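PDB 5JKQ: PfVFT1 from Plasmodium falciparum, which is a bi-lobed Venus flytrap protein that probably binds a small solute in the cleft between its lobes. Local coordinates for residues V42-P54 against S170-M182. The protein carries 3 engineered substitutions. Residues are numbered along the deposited sequence; the frame is centred on the assembly and turned at random.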
loop_
_atom_site.group_PDB
_atom_site.type_symbol
_atom_site.label_atom_id
_atom_site.label_comp_id
_atom_site.label_asym_id
_atom_site.label_seq_id
_atom_site.Cartn_x
_atom_site.Cartn_y
_atom_site.Cartn_z
ATOM N N VAL A 42 9.302 -5.774 9.464
ATOM C CA VAL A 42 8.507 -5.938 8.252
ATOM C C VAL A 42 9.309 -5.469 7.040
ATOM O O VAL A 42 10.166 -4.590 7.149
ATOM C CB VAL A 42 7.168 -5.169 8.334
ATOM C CG1 VAL A 42 6.239 -5.831 9.345
ATOM C CG2 VAL A 42 7.394 -3.705 8.689
ATOM N N ASP A 43 9.028 -6.073 5.891
ATOM C CA ASP A 43 9.826 -5.859 4.690
ATOM C C ASP A 43 9.211 -4.789 3.788
ATOM O O ASP A 43 8.801 -5.073 2.662
ATOM C CB ASP A 43 9.975 -7.182 3.930
ATOM C CG ASP A 43 11.074 -7.139 2.883
ATOM O OD1 ASP A 43 11.887 -6.191 2.897
ATOM O OD2 ASP A 43 11.131 -8.069 2.052
ATOM N N TYR A 44 9.158 -3.560 4.293
ATOM C CA TYR A 44 8.635 -2.430 3.533
ATOM C C TYR A 44 9.708 -1.372 3.316
ATOM O O TYR A 44 10.608 -1.211 4.140
ATOM C CB TYR A 44 7.440 -1.797 4.248
ATOM C CG TYR A 44 6.226 -2.689 4.369
ATOM C CD1 TYR A 44 5.532 -3.109 3.242
ATOM C CD2 TYR A 44 5.759 -3.088 5.612
ATOM C CE1 TYR A 44 4.417 -3.915 3.351
ATOM C CE2 TYR A 44 4.646 -3.892 5.733
ATOM C CZ TYR A 44 3.976 -4.304 4.599
ATOM O OH TYR A 44 2.867 -5.108 4.716
ATOM N N SER A 45 9.595 -0.650 2.204
ATOM C CA SER A 45 10.453 0.499 1.934
ATOM C C SER A 45 9.610 1.769 1.898
ATOM O O SER A 45 8.455 1.744 1.472
ATOM C CB SER A 45 11.207 0.316 0.614
ATOM O OG SER A 45 10.322 0.347 -0.491
ATOM N N VAL A 46 10.189 2.875 2.356
ATOM C CA VAL A 46 9.496 4.159 2.365
ATOM C C VAL A 46 9.671 4.869 1.031
ATOM O O VAL A 46 10.581 4.547 0.266
ATOM C CB VAL A 46 10.002 5.081 3.497
ATOM C CG1 VAL A 46 9.640 4.495 4.850
ATOM C CG2 VAL A 46 11.510 5.322 3.380
ATOM N N ILE A 47 8.795 5.833 0.762
ATOM C CA ILE A 47 8.851 6.598 -0.480
ATOM C C ILE A 47 10.258 7.165 -0.670
ATOM O O ILE A 47 10.861 7.701 0.260
ATOM C CB ILE A 47 7.792 7.733 -0.501
ATOM C CG1 ILE A 47 7.917 8.563 -1.781
ATOM C CG2 ILE A 47 7.917 8.629 0.730
ATOM C CD1 ILE A 47 6.580 9.015 -2.348
ATOM N N GLU A 48 10.780 7.008 -1.882
ATOM C CA GLU A 48 12.183 7.292 -2.165
ATOM C C GLU A 48 12.490 8.789 -2.216
ATOM O O GLU A 48 13.556 9.219 -1.772
ATOM C CB GLU A 48 12.606 6.626 -3.488
ATOM C CG GLU A 48 11.891 7.124 -4.748
ATOM C CD GLU A 48 10.484 6.568 -4.903
ATOM O OE1 GLU A 48 9.610 7.301 -5.417
ATOM O OE2 GLU A 48 10.251 5.402 -4.516
ATOM N N SER A 49 11.558 9.573 -2.752
ATOM C CA SER A 49 11.755 11.014 -2.913
ATOM C C SER A 49 10.763 11.818 -2.078
ATOM O O SER A 49 9.550 11.635 -2.199
ATOM C CB SER A 49 11.628 11.407 -4.385
ATOM O OG SER A 49 11.781 12.806 -4.549
ATOM N N ILE A 50 11.289 12.712 -1.244
ATOM C CA ILE A 50 10.466 13.546 -0.370
ATOM C C ILE A 50 10.738 15.037 -0.575
ATOM O O ILE A 50 10.168 15.878 0.123
ATOM C CB ILE A 50 10.702 13.204 1.115
ATOM C CG1 ILE A 50 12.196 13.245 1.444
ATOM C CG2 ILE A 50 10.133 11.833 1.433
ATOM C CD1 ILE A 50 12.489 13.429 2.918
ATOM N N GLU A 51 11.608 15.359 -1.527
ATOM C CA GLU A 51 11.992 16.745 -1.781
ATOM C C GLU A 51 10.794 17.634 -2.098
ATOM O O GLU A 51 10.705 18.761 -1.610
ATOM C CB GLU A 51 12.994 16.818 -2.933
ATOM C CG GLU A 51 14.442 16.694 -2.501
ATOM C CD GLU A 51 15.405 16.920 -3.648
ATOM O OE1 GLU A 51 14.979 16.790 -4.815
ATOM O OE2 GLU A 51 16.586 17.234 -3.384
ATOM N N ASN A 52 9.874 17.120 -2.908
ATOM C CA ASN A 52 8.745 17.913 -3.382
ATOM C C ASN A 52 7.538 17.872 -2.450
ATOM O O ASN A 52 6.586 18.633 -2.634
ATOM C CB ASN A 52 8.330 17.445 -4.777
ATOM C CG ASN A 52 9.472 17.499 -5.771
ATOM O OD1 ASN A 52 9.749 16.523 -6.469
ATOM N ND2 ASN A 52 10.149 18.641 -5.833
ATOM N N LEU A 53 7.569 16.989 -1.458
ATOM C CA LEU A 53 6.469 16.897 -0.503
ATOM C C LEU A 53 6.404 18.163 0.348
ATOM O O LEU A 53 7.419 18.833 0.541
ATOM C CB LEU A 53 6.621 15.665 0.390
ATOM C CG LEU A 53 6.035 14.362 -0.160
ATOM C CD1 LEU A 53 6.624 14.031 -1.523
ATOM C CD2 LEU A 53 6.269 13.221 0.821
ATOM N N PRO A 54 5.207 18.499 0.859
ATOM C CA PRO A 54 5.070 19.723 1.655
ATOM C C PRO A 54 5.804 19.637 2.987
ATOM O O PRO A 54 5.919 18.551 3.552
ATOM C CB PRO A 54 3.556 19.836 1.886
ATOM C CG PRO A 54 2.924 18.853 0.961
ATOM C CD PRO A 54 3.927 17.780 0.744
ATOM N N SER A 170 -6.282 9.559 -4.398
ATOM C CA SER A 170 -5.265 8.796 -3.682
ATOM C C SER A 170 -4.093 9.669 -3.257
ATOM O O SER A 170 -3.722 10.614 -3.953
ATOM C CB SER A 170 -4.753 7.650 -4.555
ATOM O OG SER A 170 -3.840 6.835 -3.842
ATOM N N GLY A 171 -3.511 9.340 -2.109
ATOM C CA GLY A 171 -2.269 9.953 -1.683
ATOM C C GLY A 171 -1.105 9.225 -2.327
ATOM O O GLY A 171 -1.304 8.253 -3.055
ATOM N N LEU A 172 0.109 9.698 -2.068
ATOM C CA LEU A 172 1.311 9.064 -2.595
ATOM C C LEU A 172 1.420 7.612 -2.135
ATOM O O LEU A 172 0.916 7.260 -1.066
ATOM C CB LEU A 172 2.558 9.831 -2.148
ATOM C CG LEU A 172 2.799 11.210 -2.755
ATOM C CD1 LEU A 172 3.810 11.982 -1.917
ATOM C CD2 LEU A 172 3.286 11.085 -4.185
ATOM N N PRO A 173 2.073 6.762 -2.942
ATOM C CA PRO A 173 2.425 5.435 -2.431
ATOM C C PRO A 173 3.572 5.562 -1.429
ATOM O O PRO A 173 4.733 5.333 -1.774
ATOM C CB PRO A 173 2.834 4.668 -3.692
ATOM C CG PRO A 173 3.320 5.718 -4.627
ATOM C CD PRO A 173 2.482 6.938 -4.348
ATOM N N ILE A 174 3.237 5.951 -0.201
ATOM C CA ILE A 174 4.237 6.287 0.808
ATOM C C ILE A 174 5.080 5.083 1.218
ATOM O O ILE A 174 6.234 5.234 1.624
ATOM C CB ILE A 174 3.580 6.880 2.076
ATOM C CG1 ILE A 174 2.522 5.926 2.642
ATOM C CG2 ILE A 174 2.946 8.228 1.760
ATOM C CD1 ILE A 174 2.176 6.190 4.098
ATOM N N ILE A 175 4.489 3.897 1.114
ATOM C CA ILE A 175 5.130 2.663 1.549
ATOM C C ILE A 175 4.935 1.581 0.494
ATOM O O ILE A 175 3.831 1.386 -0.015
ATOM C CB ILE A 175 4.565 2.193 2.907
ATOM C CG1 ILE A 175 4.886 3.226 3.989
ATOM C CG2 ILE A 175 5.145 0.839 3.305
ATOM C CD1 ILE A 175 4.136 3.021 5.290
ATOM N N LYS A 176 6.022 0.888 0.172
ATOM C CA LYS A 176 6.008 -0.161 -0.841
ATOM C C LYS A 176 6.579 -1.466 -0.301
ATOM O O LYS A 176 7.329 -1.470 0.677
ATOM C CB LYS A 176 6.817 0.268 -2.069
ATOM C CG LYS A 176 6.519 1.668 -2.576
ATOM C CD LYS A 176 7.357 1.980 -3.804
ATOM C CE LYS A 176 7.305 3.455 -4.167
ATOM N NZ LYS A 176 6.861 3.668 -5.572
ATOM N N HIS A 177 6.209 -2.572 -0.940
ATOM C CA HIS A 177 6.932 -3.827 -0.774
ATOM C C HIS A 177 7.295 -4.341 -2.162
ATOM O O HIS A 177 6.635 -4.008 -3.147
ATOM C CB HIS A 177 6.111 -4.854 0.019
ATOM C CG HIS A 177 5.009 -5.504 -0.760
ATOM N ND1 HIS A 177 3.691 -5.116 -0.648
ATOM C CD2 HIS A 177 5.022 -6.541 -1.632
ATOM C CE1 HIS A 177 2.942 -5.872 -1.431
ATOM N NE2 HIS A 177 3.726 -6.743 -2.041
ATOM N N SER A 178 8.360 -5.132 -2.240
ATOM C CA SER A 178 8.868 -5.598 -3.523
ATOM C C SER A 178 8.330 -6.982 -3.875
ATOM O O SER A 178 7.770 -7.678 -3.029
ATOM C CB SER A 178 10.397 -5.618 -3.508
ATOM O OG SER A 178 10.910 -5.788 -4.818
ATOM N N ASN A 179 8.504 -7.363 -5.136
ATOM C CA ASN A 179 8.074 -8.667 -5.626
ATOM C C ASN A 179 9.268 -9.511 -6.052
ATOM O O ASN A 179 9.994 -9.154 -6.980
ATOM C CB ASN A 179 7.099 -8.501 -6.792
ATOM C CG ASN A 179 5.820 -7.807 -6.383
ATOM O OD1 ASN A 179 4.844 -8.454 -6.012
ATOM N ND2 ASN A 179 5.822 -6.481 -6.438
ATOM N N LYS A 180 9.472 -10.628 -5.363
ATOM C CA LYS A 180 10.583 -11.515 -5.669
ATOM C C LYS A 180 10.163 -12.553 -6.702
ATOM O O LYS A 180 8.983 -12.882 -6.826
ATOM C CB LYS A 180 11.092 -12.192 -4.395
ATOM C CG LYS A 180 11.428 -11.204 -3.289
ATOM C CD LYS A 180 12.042 -11.895 -2.089
ATOM C CE LYS A 180 12.254 -10.925 -0.938
ATOM N NZ LYS A 180 13.127 -9.778 -1.314
ATOM N N ILE A 181 11.140 -13.047 -7.452
ATOM C CA ILE A 181 10.895 -14.030 -8.499
ATOM C C ILE A 181 11.717 -15.275 -8.213
ATOM O O ILE A 181 12.945 -15.213 -8.183
ATOM C CB ILE A 181 11.255 -13.474 -9.897
ATOM C CG1 ILE A 181 10.402 -12.242 -10.210
ATOM C CG2 ILE A 181 11.053 -14.542 -10.976
ATOM C CD1 ILE A 181 10.834 -11.487 -11.448
HETATM N N MSE A 182 11.043 -16.399 -7.991
HETATM C CA MSE A 182 11.750 -17.659 -7.819
HETATM C C MSE A 182 11.670 -18.488 -9.097
HETATM O O MSE A 182 10.629 -18.553 -9.755
HETATM C CB MSE A 182 11.208 -18.442 -6.622
HETATM C CG MSE A 182 9.741 -18.786 -6.642
HETATM SE SE MSE A 182 9.339 -19.932 -5.104
HETATM C CE MSE A 182 10.258 -21.542 -5.692
#
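Ser45 and Lys176 pair backbone to backbone: Ser45 N gives its hydrogen to Lys176 O at 2.9 Å, and Lys176 N returns a straighter bond to Ser45 O (172° at the hydrogen). One pair further on, Val46 faces Ile175 as a non-hydrogen-bonded pair, and Ile47 N then makes only a weak bond to Ile174 O, bent to 129°. Tyr44 packs against Ile175 and His177: its CB touches Ile175 CG2 at 3.6 Å, its CD1 lies 3.7 Å from His177 CB, and Lys176 O meets the ring edge in plane. The Tyr44 and His177 side chains run side by side in the same direction. The short strand 45-46 pairs antiparallel with the long strand 175-184, which in this bi-lobed Venus flytrap architecture runs from one lobe into the other. Glu48, bent at chi2 (-77°), turns OE2 back to Lys176 NZ in a long salt bridge (4.0 Å). Beyond Pro173, Leu172 meets Leu53 of 42-54 tip to tip, CD1 to CD1 at 3.5 Å; Ile47 CD1 meets Leu172 CD1 at 4.1 Å, the side chains crossing at about a right angle. Further out, Tyr44 OH is hydrogen-bonded to Trp103 NE1 and His177 ND1 to His276 NE2. Ile28 of helix 14-29 covers Ile47; Leu33 and Ile37 of helix 32-39 cover Val46.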